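Local coordinates for protein YrdA (Escherichia coli, PDB 3TIO) that binds zinc and is a trimeric homologue of the gamma-class carbonic anhydrases, its own activity not established, at residues V103-G106 with M107-L111. The protein carries 1 engineered substitution. Sequence-based numbering, arbitrary orientation.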
loop_
_atom_site.group_PDB
_atom_site.type_symbol
_atom_site.label_atom_id
_atom_site.label_comp_id
_atom_site.label_asym_id
_atom_site.label_seq_id
_atom_site.Cartn_x
_atom_site.Cartn_y
_atom_site.Cartn_z
ATOM N N VAL A 103 -21.446 4.333 0.511
ATOM C CA VAL A 103 -20.340 5.009 1.175
ATOM C C VAL A 103 -19.161 5.027 0.217
ATOM O O VAL A 103 -18.918 4.056 -0.491
ATOM C CB VAL A 103 -19.903 4.266 2.459
ATOM C CG1 VAL A 103 -18.635 4.903 3.035
ATOM C CG2 VAL A 103 -21.024 4.301 3.483
ATOM N N LEU A 104 -18.446 6.142 0.185
ATOM C CA LEU A 104 -17.267 6.244 -0.660
ATOM C C LEU A 104 -16.078 6.423 0.273
ATOM O O LEU A 104 -16.018 7.391 1.040
ATOM C CB LEU A 104 -17.380 7.433 -1.621
ATOM C CG LEU A 104 -16.280 7.511 -2.686
ATOM C CD1 LEU A 104 -16.791 8.264 -3.908
ATOM C CD2 LEU A 104 -15.045 8.187 -2.107
ATOM N N VAL A 105 -15.156 5.468 0.235
ATOM C CA VAL A 105 -13.961 5.526 1.068
ATOM C C VAL A 105 -12.810 5.989 0.178
ATOM O O VAL A 105 -12.348 5.244 -0.685
ATOM C CB VAL A 105 -13.618 4.144 1.674
ATOM C CG1 VAL A 105 -12.446 4.286 2.638
ATOM C CG2 VAL A 105 -14.836 3.557 2.396
ATOM N N GLY A 106 -12.367 7.224 0.398
ATOM C CA GLY A 106 -11.291 7.811 -0.390
ATOM C C GLY A 106 -10.023 6.983 -0.451
ATOM O O GLY A 106 -9.608 6.398 0.548
ATOM N N MET A 107 -9.392 6.960 -1.622
ATOM C CA MET A 107 -8.180 6.172 -1.813
ATOM C C MET A 107 -7.110 6.450 -0.767
ATOM O O MET A 107 -6.926 7.586 -0.326
ATOM C CB MET A 107 -7.618 6.387 -3.227
ATOM C CG MET A 107 -7.138 7.799 -3.545
ATOM S SD MET A 107 -6.717 7.975 -5.304
ATOM C CE MET A 107 -8.239 8.652 -5.944
ATOM N N GLY A 108 -6.423 5.389 -0.359
ATOM C CA GLY A 108 -5.358 5.509 0.621
ATOM C C GLY A 108 -5.799 5.647 2.066
ATOM O O GLY A 108 -4.965 5.812 2.957
ATOM N N SER A 109 -7.101 5.584 2.316
ATOM C CA SER A 109 -7.597 5.716 3.681
ATOM C C SER A 109 -7.410 4.452 4.507
ATOM O O SER A 109 -7.228 3.358 3.966
ATOM C CB SER A 109 -9.077 6.096 3.676
ATOM O OG SER A 109 -9.254 7.388 3.124
ATOM N N ILE A 110 -7.462 4.617 5.826
ATOM C CA ILE A 110 -7.313 3.512 6.765
ATOM C C ILE A 110 -8.490 3.544 7.738
ATOM O O ILE A 110 -8.698 4.544 8.425
ATOM C CB ILE A 110 -5.999 3.635 7.585
ATOM C CG1 ILE A 110 -4.786 3.582 6.653
ATOM C CG2 ILE A 110 -5.923 2.521 8.617
ATOM C CD1 ILE A 110 -3.457 3.788 7.366
ATOM N N LEU A 111 -9.267 2.466 7.782
ATOM C CA LEU A 111 -10.409 2.374 8.694
ATOM C C LEU A 111 -10.093 1.270 9.694
ATOM O O LEU A 111 -9.912 0.108 9.316
ATOM C CB LEU A 111 -11.698 2.064 7.924
ATOM C CG LEU A 111 -12.443 3.264 7.319
ATOM C CD1 LEU A 111 -11.561 3.998 6.323
ATOM C CD2 LEU A 111 -13.716 2.780 6.644
#
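Between Gly106 and Ser109 the backbone turns a corner through a type II beta turn, closed by a hydrogen bond of 3.2 Å from Ser109 N to Gly106 O, and so links the strand 103-105 to the strand 110-111. Gly108 sits at the third position with a positive phi of 78°, a conformation that glycine adopts readily and that this turn type calls for. The same carbonyl is gripped a second time: Ser109 OG donates to Gly106 O across 2.8 Å. Both donors approach from one face of the carbonyl plane, the hydroxyl lying well above it and the backbone N-H tilted less. What brings the hydroxyl there is the first torsion of Ser109 (chi1 -66°), which sets OG beside its own backbone N and anti to its own carbonyl carbon. Such a turn is one corner of the left-handed parallel beta-helix built from hexapeptide repeats, the fold of the gamma-class carbonic anhydrases, in which short strands on three faces are joined by tight bends. Ser109 OG also bonds to Ser127 N, at the equivalent corner of the next coil, and thus ties two coils together. An alanine here would probably leave Gly106 O with a single donor from this turn and Ser127 N without its hydroxyl partner. Inside the corner, Val105 and Leu111 meet tip to tip, Val105 CG1 lying 3.8 Å from Leu111 CD1, while the same CG1 rests 4.0 Å from Ser109 CB. Met107 faces outward from the corner, bent at chi3 (96°) and packed on His90 and Ala125 of its own chain and on His95 of a second subunit, its side chain about 5 Å from a bound zinc ion.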